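Local coordinates for protein MAU2 chromatid cohesion factor homolog (Saccharomyces cerevisiae, PDB 4XDN) that forms a complex with SCC2 that is required for the association of cohesin with chromosomes, and so takes part in sister chromatid cohesion, at residues L140-M143 with H149-I152; L217-V222 with Y253-A258; Y317-N322 with D373-T378. All blocks are in the same frame, centred on the assembly; numbering follows the deposited sequence.

Contact 1: L140-M143 with H149-I152; sequences LPLM and HYKI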
ATOM      1  N   LEU A 140       8.488  11.934  17.645  1.00 25.88           N
ATOM      2  CA  LEU A 140       8.876  10.934  18.637  1.00 28.70           C
ATOM      3  C   LEU A 140       7.903   9.751  18.688  1.00 30.41           C
ATOM      4  O   LEU A 140       8.340   8.599  18.687  1.00 31.40           O
ATOM      5  CB  LEU A 140       9.007  11.573  20.023  1.00 31.20           C
ATOM      6  CG  LEU A 140      10.412  12.079  20.371  1.00 34.96           C
ATOM      7  CD1 LEU A 140      10.391  12.986  21.596  1.00 35.76           C
ATOM      8  CD2 LEU A 140      11.359  10.909  20.599  1.00 38.16           C
ATOM      9  N   PRO A 141       6.587  10.025  18.740  1.00 29.63           N
ATOM     10  CA  PRO A 141       5.630   8.910  18.734  1.00 33.09           C
ATOM     11  C   PRO A 141       5.720   8.031  17.484  1.00 32.44           C
ATOM     12  O   PRO A 141       5.606   6.811  17.596  1.00 32.33           O
ATOM     13  CB  PRO A 141       4.273   9.617  18.803  1.00 33.78           C
ATOM     14  CG  PRO A 141       4.561  10.907  19.479  1.00 31.48           C
ATOM     15  CD  PRO A 141       5.916  11.314  18.979  1.00 28.57           C
ATOM     16  N   LEU A 142       5.926   8.638  16.318  1.00 34.65           N
ATOM     17  CA  LEU A 142       6.002   7.881  15.070  1.00 35.69           C
ATOM     18  C   LEU A 142       7.224   6.971  15.037  1.00 36.80           C
ATOM     19  O   LEU A 142       7.138   5.831  14.580  1.00 36.36           O
ATOM     20  CB  LEU A 142       6.028   8.828  13.867  1.00 35.93           C
ATOM     21  CG  LEU A 142       4.686   9.450  13.470  1.00 37.85           C
ATOM     22  CD1 LEU A 142       4.894  10.494  12.384  1.00 37.13           C
ATOM     23  CD2 LEU A 142       3.694   8.388  13.006  1.00 39.18           C
ATOM     24  N   MET A 143       8.358   7.472  15.518  1.00 37.18           N
ATOM     25  CA  MET A 143       9.579   6.675  15.571  1.00 38.53           C
ATOM     26  C   MET A 143       9.459   5.576  16.618  1.00 39.71           C
ATOM     27  O   MET A 143       9.897   4.447  16.395  1.00 42.88           O
ATOM     28  CB  MET A 143      10.794   7.553  15.877  1.00 40.99           C
ATOM     29  CG  MET A 143      11.485   8.143  14.652  1.00 43.32           C
ATOM     30  SD  MET A 143      12.031   6.952  13.413  1.00 46.53           S
ATOM     31  CE  MET A 143      12.570   5.590  14.436  1.00 36.14           C
ATOM     32  N   HIS A 149       2.333   4.975  23.681  1.00 41.05           N
ATOM     33  CA  HIS A 149       2.785   6.348  23.501  1.00 39.72           C
ATOM     34  C   HIS A 149       1.955   7.090  22.456  1.00 37.64           C
ATOM     35  O   HIS A 149       1.863   8.316  22.488  1.00 36.48           O
ATOM     36  CB  HIS A 149       4.265   6.368  23.113  1.00 41.08           C
ATOM     37  CG  HIS A 149       5.178   5.931  24.217  1.00 42.60           C
ATOM     38  ND1 HIS A 149       5.615   4.630  24.353  1.00 45.22           N
ATOM     39  CD2 HIS A 149       5.725   6.620  25.246  1.00 43.03           C
ATOM     40  CE1 HIS A 149       6.397   4.539  25.413  1.00 46.87           C
ATOM     41  NE2 HIS A 149       6.480   5.732  25.973  1.00 45.84           N
ATOM     42  N   TYR A 150       1.349   6.348  21.535  1.00 38.34           N
ATOM     43  CA  TYR A 150       0.447   6.948  20.558  1.00 37.72           C
ATOM     44  C   TYR A 150      -0.789   7.517  21.249  1.00 36.78           C
ATOM     45  O   TYR A 150      -1.292   8.572  20.863  1.00 36.40           O
ATOM     46  CB  TYR A 150       0.021   5.921  19.505  1.00 35.78           C
ATOM     47  CG  TYR A 150       0.988   5.737  18.352  1.00 33.97           C
ATOM     48  CD1 TYR A 150       1.596   6.826  17.739  1.00 34.16           C
ATOM     49  CD2 TYR A 150       1.278   4.469  17.867  1.00 34.32           C
ATOM     50  CE1 TYR A 150       2.474   6.654  16.682  1.00 34.30           C
ATOM     51  CE2 TYR A 150       2.149   4.288  16.813  1.00 34.82           C
ATOM     52  CZ  TYR A 150       2.746   5.382  16.224  1.00 35.72           C
ATOM     53  OH  TYR A 150       3.613   5.198  15.172  1.00 38.59           O
ATOM     54  N   LYS A 151      -1.274   6.816  22.269  1.00 37.89           N
ATOM     55  CA  LYS A 151      -2.455   7.257  23.007  1.00 38.36           C
ATOM     56  C   LYS A 151      -2.156   8.514  23.821  1.00 37.45           C
ATOM     57  O   LYS A 151      -2.977   9.427  23.893  1.00 35.84           O
ATOM     58  CB  LYS A 151      -2.961   6.140  23.925  1.00 42.12           C
ATOM     59  CG  LYS A 151      -3.550   4.957  23.174  1.00 46.05           C
ATOM     60  CD  LYS A 151      -3.986   3.848  24.117  1.00 50.76           C
ATOM     61  CE  LYS A 151      -4.587   2.678  23.352  1.00 53.64           C
ATOM     62  NZ  LYS A 151      -4.988   1.559  24.253  1.00 57.18           N
ATOM     63  N   ILE A 152      -0.976   8.553  24.429  1.00 38.52           N
ATOM     64  CA  ILE A 152      -0.537   9.729  25.169  1.00 37.77           C
ATOM     65  C   ILE A 152      -0.414  10.915  24.219  1.00 36.26           C
ATOM     66  O   ILE A 152      -0.873  12.016  24.523  1.00 37.17           O
ATOM     67  CB  ILE A 152       0.811   9.478  25.879  1.00 39.65           C
ATOM     68  CG1 ILE A 152       0.638   8.411  26.966  1.00 42.51           C
ATOM     69  CG2 ILE A 152       1.359  10.769  26.493  1.00 41.35           C
ATOM     70  CD1 ILE A 152       1.938   7.927  27.578  1.00 43.87           C
TER

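Contact 2: L217-V222 with Y253-A258; sequences LNLCYV and YAWKLA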
ATOM      1  N   LEU A 217      -3.616  17.898   2.397  1.00 27.82           N
ATOM      2  CA  LEU A 217      -4.321  17.108   3.398  1.00 28.11           C
ATOM      3  C   LEU A 217      -5.315  16.159   2.748  1.00 28.09           C
ATOM      4  O   LEU A 217      -5.521  15.043   3.221  1.00 26.19           O
ATOM      5  CB  LEU A 217      -5.047  18.020   4.383  1.00 28.32           C
ATOM      6  CG  LEU A 217      -4.158  18.877   5.280  1.00 30.54           C
ATOM      7  CD1 LEU A 217      -5.003  19.925   5.978  1.00 33.94           C
ATOM      8  CD2 LEU A 217      -3.416  18.015   6.289  1.00 31.55           C
ATOM      9  N   ASN A 218      -5.931  16.607   1.662  1.00 28.27           N
ATOM     10  CA  ASN A 218      -6.899  15.783   0.958  1.00 30.46           C
ATOM     11  C   ASN A 218      -6.217  14.594   0.289  1.00 29.88           C
ATOM     12  O   ASN A 218      -6.800  13.518   0.178  1.00 28.93           O
ATOM     13  CB  ASN A 218      -7.656  16.613  -0.078  1.00 33.43           C
ATOM     14  CG  ASN A 218      -8.732  15.817  -0.783  1.00 34.04           C
ATOM     15  OD1 ASN A 218      -9.759  15.485  -0.192  1.00 34.09           O
ATOM     16  ND2 ASN A 218      -8.504  15.504  -2.052  1.00 34.31           N
ATOM     17  N   LEU A 219      -4.978  14.793  -0.151  1.00 28.43           N
ATOM     18  CA  LEU A 219      -4.188  13.710  -0.723  1.00 28.99           C
ATOM     19  C   LEU A 219      -3.857  12.683   0.355  1.00 29.00           C
ATOM     20  O   LEU A 219      -3.913  11.479   0.108  1.00 29.67           O
ATOM     21  CB  LEU A 219      -2.903  14.251  -1.357  1.00 28.34           C
ATOM     22  CG  LEU A 219      -3.080  15.045  -2.650  1.00 30.96           C
ATOM     23  CD1 LEU A 219      -1.814  15.816  -2.983  1.00 29.51           C
ATOM     24  CD2 LEU A 219      -3.459  14.124  -3.794  1.00 33.99           C
ATOM     25  N   CYS A 220      -3.514  13.166   1.547  1.00 27.17           N
ATOM     26  CA  CYS A 220      -3.282  12.287   2.691  1.00 27.74           C
ATOM     27  C   CYS A 220      -4.542  11.478   2.967  1.00 29.74           C
ATOM     28  O   CYS A 220      -4.478  10.283   3.256  1.00 28.07           O
ATOM     29  CB  CYS A 220      -2.893  13.088   3.940  1.00 25.44           C
ATOM     30  SG  CYS A 220      -1.313  13.974   3.855  1.00 27.85           S
ATOM     31  N   TYR A 221      -5.685  12.148   2.868  1.00 31.86           N
ATOM     32  CA  TYR A 221      -6.977  11.525   3.123  1.00 29.38           C
ATOM     33  C   TYR A 221      -7.244  10.400   2.131  1.00 26.90           C
ATOM     34  O   TYR A 221      -7.499   9.262   2.525  1.00 27.73           O
ATOM     35  CB  TYR A 221      -8.088  12.573   3.044  1.00 29.53           C
ATOM     36  CG  TYR A 221      -9.462  12.094   3.464  1.00 29.09           C
ATOM     37  CD1 TYR A 221      -9.620  11.014   4.321  1.00 28.53           C
ATOM     38  CD2 TYR A 221     -10.604  12.733   3.000  1.00 30.62           C
ATOM     39  CE1 TYR A 221     -10.880  10.587   4.706  1.00 31.87           C
ATOM     40  CE2 TYR A 221     -11.862  12.313   3.375  1.00 33.06           C
ATOM     41  CZ  TYR A 221     -11.996  11.240   4.227  1.00 34.24           C
ATOM     42  OH  TYR A 221     -13.251  10.820   4.599  1.00 38.28           O
ATOM     43  N   VAL A 222      -7.175  10.724   0.844  1.00 25.89           N
ATOM     44  CA  VAL A 222      -7.446   9.750  -0.206  1.00 29.92           C
ATOM     45  C   VAL A 222      -6.502   8.555  -0.095  1.00 28.53           C
ATOM     46  O   VAL A 222      -6.937   7.408  -0.197  1.00 27.15           O
ATOM     47  CB  VAL A 222      -7.321  10.387  -1.610  1.00 31.69           C
ATOM     48  CG1 VAL A 222      -7.398   9.327  -2.707  1.00 33.14           C
ATOM     49  CG2 VAL A 222      -8.413  11.429  -1.812  1.00 32.14           C
ATOM     50  N   TYR A 253       1.559  17.219  -7.120  1.00 30.57           N
ATOM     51  CA  TYR A 253       0.670  16.897  -8.230  1.00 28.54           C
ATOM     52  C   TYR A 253       0.976  15.502  -8.773  1.00 29.69           C
ATOM     53  O   TYR A 253       0.075  14.789  -9.208  1.00 30.74           O
ATOM     54  CB  TYR A 253       0.783  17.932  -9.349  1.00 30.63           C
ATOM     55  CG  TYR A 253      -0.368  17.858 -10.328  1.00 35.29           C
ATOM     56  CD1 TYR A 253      -1.580  18.477 -10.051  1.00 38.35           C
ATOM     57  CD2 TYR A 253      -0.248  17.159 -11.523  1.00 37.56           C
ATOM     58  CE1 TYR A 253      -2.638  18.409 -10.940  1.00 40.91           C
ATOM     59  CE2 TYR A 253      -1.301  17.084 -12.417  1.00 39.68           C
ATOM     60  CZ  TYR A 253      -2.494  17.710 -12.119  1.00 42.05           C
ATOM     61  OH  TYR A 253      -3.546  17.642 -13.005  1.00 43.90           O
ATOM     62  N   ALA A 254       2.247  15.114  -8.747  1.00 28.97           N
ATOM     63  CA  ALA A 254       2.632  13.764  -9.144  1.00 30.48           C
ATOM     64  C   ALA A 254       1.954  12.751  -8.229  1.00 30.41           C
ATOM     65  O   ALA A 254       1.563  11.666  -8.661  1.00 28.64           O
ATOM     66  CB  ALA A 254       4.141  13.599  -9.100  1.00 29.72           C
ATOM     67  N   TRP A 255       1.817  13.126  -6.961  1.00 29.41           N
ATOM     68  CA  TRP A 255       1.155  12.290  -5.970  1.00 27.70           C
ATOM     69  C   TRP A 255      -0.332  12.198  -6.283  1.00 28.03           C
ATOM     70  O   TRP A 255      -0.938  11.137  -6.150  1.00 28.61           O
ATOM     71  CB  TRP A 255       1.378  12.861  -4.566  1.00 27.83           C
ATOM     72  CG  TRP A 255       0.913  11.984  -3.445  1.00 27.24           C
ATOM     73  CD1 TRP A 255       0.581  10.664  -3.515  1.00 28.93           C
ATOM     74  CD2 TRP A 255       0.729  12.373  -2.077  1.00 28.47           C
ATOM     75  NE1 TRP A 255       0.203  10.205  -2.275  1.00 27.34           N
ATOM     76  CE2 TRP A 255       0.285  11.236  -1.376  1.00 26.70           C
ATOM     77  CE3 TRP A 255       0.900  13.574  -1.379  1.00 28.88           C
ATOM     78  CZ2 TRP A 255       0.009  11.262  -0.009  1.00 26.06           C
ATOM     79  CZ3 TRP A 255       0.624  13.597  -0.022  1.00 30.30           C
ATOM     80  CH2 TRP A 255       0.184  12.449   0.648  1.00 28.49           C
ATOM     81  N   LYS A 256      -0.913  13.318  -6.699  1.00 28.69           N
ATOM     82  CA  LYS A 256      -2.310  13.348  -7.113  1.00 29.55           C
ATOM     83  C   LYS A 256      -2.528  12.380  -8.273  1.00 29.83           C
ATOM     84  O   LYS A 256      -3.447  11.563  -8.244  1.00 28.55           O
ATOM     85  CB  LYS A 256      -2.723  14.767  -7.514  1.00 32.31           C
ATOM     86  CG  LYS A 256      -4.137  14.900  -8.062  1.00 33.18           C
ATOM     87  CD  LYS A 256      -4.131  15.595  -9.416  1.00 36.14           C
ATOM     88  CE  LYS A 256      -5.537  15.777  -9.968  1.00 38.88           C
ATOM     89  NZ  LYS A 256      -5.597  15.530 -11.440  1.00 42.50           N
ATOM     90  N   LEU A 257      -1.672  12.477  -9.286  1.00 29.33           N
ATOM     91  CA  LEU A 257      -1.782  11.629 -10.464  1.00 31.53           C
ATOM     92  C   LEU A 257      -1.608  10.156 -10.106  1.00 29.74           C
ATOM     93  O   LEU A 257      -2.318   9.298 -10.628  1.00 30.55           O
ATOM     94  CB  LEU A 257      -0.750  12.041 -11.513  1.00 34.43           C
ATOM     95  CG  LEU A 257      -0.949  13.430 -12.124  1.00 36.63           C
ATOM     96  CD1 LEU A 257       0.244  13.802 -12.986  1.00 40.73           C
ATOM     97  CD2 LEU A 257      -2.233  13.488 -12.939  1.00 37.99           C
ATOM     98  N   ALA A 258      -0.666   9.869  -9.214  1.00 27.95           N
ATOM     99  CA  ALA A 258      -0.429   8.499  -8.775  1.00 28.36           C
ATOM    100  C   ALA A 258      -1.667   7.936  -8.093  1.00 28.66           C
ATOM    101  O   ALA A 258      -2.060   6.797  -8.341  1.00 27.82           O
ATOM    102  CB  ALA A 258       0.761   8.438  -7.837  1.00 25.35           C
TER

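Contact 3: Y317-N322 with D373-T378; sequences YKELKN and DSRIQT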
ATOM      1  N   TYR A 317      11.871  11.714 -10.271  1.00 35.90           N
ATOM      2  CA  TYR A 317      11.381  11.361 -11.602  1.00 39.49           C
ATOM      3  C   TYR A 317      11.573   9.884 -11.958  1.00 36.94           C
ATOM      4  O   TYR A 317      10.638   9.234 -12.421  1.00 36.88           O
ATOM      5  CB  TYR A 317      12.067  12.231 -12.659  1.00 43.25           C
ATOM      6  CG  TYR A 317      11.668  11.881 -14.075  1.00 46.98           C
ATOM      7  CD1 TYR A 317      10.354  12.025 -14.502  1.00 47.49           C
ATOM      8  CD2 TYR A 317      12.605  11.412 -14.986  1.00 49.09           C
ATOM      9  CE1 TYR A 317       9.984  11.707 -15.794  1.00 49.04           C
ATOM     10  CE2 TYR A 317      12.244  11.092 -16.283  1.00 49.91           C
ATOM     11  CZ  TYR A 317      10.933  11.241 -16.680  1.00 50.02           C
ATOM     12  OH  TYR A 317      10.567  10.926 -17.969  1.00 51.08           O
ATOM     13  N   LYS A 318      12.778   9.361 -11.752  1.00 38.40           N
ATOM     14  CA  LYS A 318      13.056   7.962 -12.070  1.00 39.95           C
ATOM     15  C   LYS A 318      12.211   7.022 -11.218  1.00 35.93           C
ATOM     16  O   LYS A 318      11.645   6.053 -11.727  1.00 33.36           O
ATOM     17  CB  LYS A 318      14.539   7.642 -11.872  1.00 44.27           C
ATOM     18  CG  LYS A 318      15.440   8.117 -13.000  1.00 51.54           C
ATOM     19  CD  LYS A 318      16.635   7.189 -13.168  1.00 56.16           C
ATOM     20  CE  LYS A 318      17.597   7.688 -14.238  1.00 60.27           C
ATOM     21  NZ  LYS A 318      18.313   8.923 -13.812  1.00 62.61           N
ATOM     22  N   GLU A 319      12.134   7.308  -9.923  1.00 33.68           N
ATOM     23  CA  GLU A 319      11.363   6.479  -9.007  1.00 34.91           C
ATOM     24  C   GLU A 319       9.886   6.500  -9.375  1.00 32.31           C
ATOM     25  O   GLU A 319       9.197   5.486  -9.273  1.00 33.86           O
ATOM     26  CB  GLU A 319      11.539   6.951  -7.560  1.00 37.57           C
ATOM     27  CG  GLU A 319      12.876   6.589  -6.922  1.00 42.70           C
ATOM     28  CD  GLU A 319      14.005   7.506  -7.347  1.00 46.93           C
ATOM     29  OE1 GLU A 319      13.869   8.186  -8.385  1.00 47.65           O
ATOM     30  OE2 GLU A 319      15.032   7.547  -6.638  1.00 50.89           O
ATOM     31  N   LEU A 320       9.406   7.659  -9.811  1.00 29.76           N
ATOM     32  CA  LEU A 320       7.993   7.834 -10.115  1.00 31.37           C
ATOM     33  C   LEU A 320       7.573   7.009 -11.330  1.00 32.42           C
ATOM     34  O   LEU A 320       6.554   6.319 -11.293  1.00 32.73           O
ATOM     35  CB  LEU A 320       7.680   9.313 -10.350  1.00 32.32           C
ATOM     36  CG  LEU A 320       6.233   9.646 -10.721  1.00 31.12           C
ATOM     37  CD1 LEU A 320       5.257   9.111  -9.687  1.00 30.56           C
ATOM     38  CD2 LEU A 320       6.071  11.143 -10.875  1.00 32.73           C
ATOM     39  N   LYS A 321       8.356   7.084 -12.402  1.00 32.25           N
ATOM     40  CA  LYS A 321       8.064   6.312 -13.603  1.00 33.67           C
ATOM     41  C   LYS A 321       8.093   4.822 -13.294  1.00 33.18           C
ATOM     42  O   LYS A 321       7.280   4.057 -13.811  1.00 32.96           O
ATOM     43  CB  LYS A 321       9.059   6.638 -14.717  1.00 38.24           C
ATOM     44  CG  LYS A 321       8.786   7.959 -15.419  1.00 42.91           C
ATOM     45  CD  LYS A 321       9.431   8.024 -16.799  1.00 49.78           C
ATOM     46  CE  LYS A 321       8.758   7.093 -17.806  1.00 55.15           C
ATOM     47  NZ  LYS A 321       7.295   7.363 -17.949  1.00 58.13           N
ATOM     48  N   ASN A 322       9.032   4.421 -12.442  1.00 33.75           N
ATOM     49  CA  ASN A 322       9.142   3.030 -12.016  1.00 33.19           C
ATOM     50  C   ASN A 322       7.855   2.558 -11.340  1.00 32.75           C
ATOM     51  O   ASN A 322       7.371   1.460 -11.613  1.00 33.15           O
ATOM     52  CB  ASN A 322      10.333   2.860 -11.070  1.00 31.38           C
ATOM     53  CG  ASN A 322      10.702   1.405 -10.843  1.00 31.58           C
ATOM     54  OD1 ASN A 322      10.795   0.617 -11.788  1.00 31.53           O
ATOM     55  ND2 ASN A 322      10.915   1.040  -9.582  1.00 30.06           N
ATOM     56  N   ASP A 373      18.103   3.198   4.359  1.00 27.33           N
ATOM     57  CA  ASP A 373      17.768   1.823   4.705  1.00 27.36           C
ATOM     58  C   ASP A 373      16.286   1.539   4.463  1.00 29.72           C
ATOM     59  O   ASP A 373      15.926   0.490   3.931  1.00 27.97           O
ATOM     60  CB  ASP A 373      18.128   1.541   6.166  1.00 27.52           C
ATOM     61  CG  ASP A 373      17.799   0.120   6.586  1.00 28.82           C
ATOM     62  OD1 ASP A 373      17.897  -0.791   5.739  1.00 30.94           O
ATOM     63  OD2 ASP A 373      17.444  -0.087   7.766  1.00 27.68           O
ATOM     64  N   SER A 374      15.433   2.481   4.851  1.00 29.28           N
ATOM     65  CA  SER A 374      13.993   2.314   4.692  1.00 31.19           C
ATOM     66  C   SER A 374      13.596   2.388   3.221  1.00 29.30           C
ATOM     67  O   SER A 374      12.668   1.705   2.786  1.00 27.64           O
ATOM     68  CB  SER A 374      13.233   3.374   5.494  1.00 34.27           C
ATOM     69  OG  SER A 374      13.446   4.667   4.960  1.00 39.74           O
ATOM     70  N   ARG A 375      14.300   3.221   2.459  1.00 30.16           N
ATOM     71  CA  ARG A 375      14.041   3.342   1.029  1.00 32.79           C
ATOM     72  C   ARG A 375      14.410   2.047   0.309  1.00 32.23           C
ATOM     73  O   ARG A 375      13.731   1.635  -0.630  1.00 32.87           O
ATOM     74  CB  ARG A 375      14.820   4.515   0.434  1.00 34.14           C
ATOM     75  CG  ARG A 375      14.341   5.881   0.896  1.00 40.39           C
ATOM     76  CD  ARG A 375      15.174   6.988   0.278  1.00 47.87           C
ATOM     77  NE  ARG A 375      14.984   7.058  -1.167  1.00 56.99           N
ATOM     78  CZ  ARG A 375      15.748   7.766  -1.994  1.00 66.47           C
ATOM     79  NH1 ARG A 375      16.772   8.468  -1.526  1.00 69.05           N
ATOM     80  NH2 ARG A 375      15.491   7.765  -3.296  1.00 71.01           N
ATOM     81  N   ILE A 376      15.486   1.411   0.758  1.00 30.79           N
ATOM     82  CA  ILE A 376      15.916   0.138   0.192  1.00 31.49           C
ATOM     83  C   ILE A 376      14.900  -0.953   0.515  1.00 31.91           C
ATOM     84  O   ILE A 376      14.650  -1.843  -0.295  1.00 32.16           O
ATOM     85  CB  ILE A 376      17.305  -0.265   0.724  1.00 32.24           C
ATOM     86  CG1 ILE A 376      18.370   0.678   0.161  1.00 33.55           C
ATOM     87  CG2 ILE A 376      17.652  -1.703   0.343  1.00 33.99           C
ATOM     88  CD1 ILE A 376      19.683   0.637   0.911  1.00 32.94           C
ATOM     89  N   GLN A 377      14.319  -0.874   1.707  1.00 29.22           N
ATOM     90  CA  GLN A 377      13.340  -1.855   2.150  1.00 31.14           C
ATOM     91  C   GLN A 377      12.092  -1.782   1.270  1.00 30.81           C
ATOM     92  O   GLN A 377      11.499  -2.807   0.923  1.00 30.95           O
ATOM     93  CB  GLN A 377      12.984  -1.620   3.620  1.00 34.35           C
ATOM     94  CG  GLN A 377      12.498  -2.857   4.360  1.00 38.33           C
ATOM     95  CD  GLN A 377      13.622  -3.824   4.709  1.00 39.16           C
ATOM     96  OE1 GLN A 377      14.694  -3.803   4.104  1.00 37.32           O
ATOM     97  NE2 GLN A 377      13.375  -4.679   5.698  1.00 40.98           N
ATOM     98  N   THR A 378      11.708  -0.562   0.902  1.00 28.57           N
ATOM     99  CA  THR A 378      10.584  -0.342  -0.000  1.00 29.36           C
ATOM    100  C   THR A 378      10.926  -0.826  -1.407  1.00 29.58           C
ATOM    101  O   THR A 378      10.082  -1.400  -2.095  1.00 27.45           O
ATOM    102  CB  THR A 378      10.188   1.146  -0.046  1.00 28.75           C
ATOM    103  OG1 THR A 378       9.675   1.538   1.231  1.00 29.32           O
ATOM    104  CG2 THR A 378       9.125   1.408  -1.104  1.00 26.60           C
TER

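Contact 1: L140-M143 with H149-I152
The hydroxyl of Tyr150 is hydrogen-bonded to Asp145 OD1, in the short link between the two helices, and is tucked against the backbone of the preceding helix. There Tyr150 OH has Pro141 O at 3.5 Å and Leu142 CA at 3.6 Å, both as van der Waals neighbours only. The phenol is thus fixed at its far end by the link, while its ring leans obliquely against the last turns of helix 126-144. The evidence for close apposition is the rest of that ring: CE1 of Tyr150 comes within 3.3 Å of Pro141 O. The pyrrolidine adds an apolar touch, Pro141 CB lying 4.0 Å from Tyr150 CD1. The CB bond of Tyr150 points neither at the other helix nor away from it, and the torsion that sets CG anti to the carbonyl carbon (chi1 -84°) swings the phenol over to it. Leu142 answers from the other helix. Although its CB points away, CD2 turns back to lie 3.9 Å from Tyr150 OH, and the two side chains cross at about a right angle. Backbones approach most closely at Pro141 and Tyr150, whose CA atoms are 5.8 Å apart. Pro141 also shapes its own helix: lacking an N-H, it makes no bond to the turn before, and the helix kinks there. On the next helix, 170-189, Leu186 touches both Pro141 and Tyr150, and Lys189 packs on Leu142 and Tyr150. Pro141 and Tyr150 are buried, and the contact encloses 172 Å² between the segments. Two consecutive helices pressed together near a very short link make a helical hairpin, an arrangement consistent with the TPR-like superhelix of the SCC4/mau-2 family.

Contact 2: L217-V222 with Y253-A258
Trp255 meets two successive residues of helix 212-228 in two different ways, offering a ring face to Leu219 and a ring edge to Cys220. The setting is an alpha-helical solenoid, in which helices 212-228 and 250-266 run in roughly the same direction, with 28° between the axes of the short segments and 10.5 Å at their closest approach. The face contact is a CH-pi interaction: Leu219 CB stands 3.9 Å from the centroid of the six-membered ring of Trp255, only 14° off its normal. At the rim, Cys220 SG lies 3.9 Å from Trp255 CH2, a sulfur-aromatic contact made near the ring plane. With CG of Trp255 anti to its backbone N (chi1 -172°), the indole is carried across to the other helix, where Asn223 OD1 accepts a hydrogen bond from NE1. Replacing Trp255 by an alanine would probably open a gap where the indole meets Leu219 CB and Cys220 SG, and leave the side-chain OD1 of Asn223 without its indole donor. The amine of Lys256 turns away to a salt bridge with Glu260. Its backbone stays close, and the second branch of the leucine rests there, with Leu219 CD2 3.6 Å from Lys256 CA.

Contact 3: Y317-N322 with D373-T378
Glu319 and Arg375 cross at about a right angle and meet through one pair of atoms, Glu319 OE2 and Arg375 NH2, 3.4 Å apart. That separation marks a rather long salt bridge, held by charge with no hydrogen bond between the two groups. The carboxylate oxygen comes to the edge of the guanidinium, in its plane, and the two flat groups are turned 27° from one another. Both chains must reach far, since the nearest CA atoms, those of these same residues, are 10.9 Å apart. The length of the two side chains spans that distance, and the bends at chi2 of Glu319 (79°) and chi3 of Arg375 (66°) aim the charged ends at each other. Here the first turn of helix 317-331 is bridged to the long helix 369-398 within the all-helical solenoid, and the small buried area of 49 Å² shows that the charges, not packing, join these segments. Leu358 of helix 339-360 lies against Glu319, whereas Pro312 and His316 touch Arg375. Because Glu319 is buried near a helix start, the positive end of that helix would probably help stabilise its charge. From the same turns of helix 369-398, Asp373 reaches another protein chain, accepting hydrogen bonds from its backbone through both OD1 and OD2.

The three contacts follow one another along the chain, each closing before the next opens. Contact 1 pairs consecutive helices, 126-144 and 147-165, and stands apart: its centre is about 25 Å from that of contact 2 and about 26 Å from that of contact 3, with nearest atoms about 11 and 9 Å away. Contacts 2 and 3 share no helix, yet their centres are about 18 Å apart and they touch, Ala254 CB packing 3.6 Å from Leu320 CD2. Helices 250-266 and 317-331 are therefore direct neighbours. Met143, Trp255, Ala258 and several residues of 373-378 meet another protein chain, so the solenoid probably binds its partner along its length, consistent with the SCC2 complex.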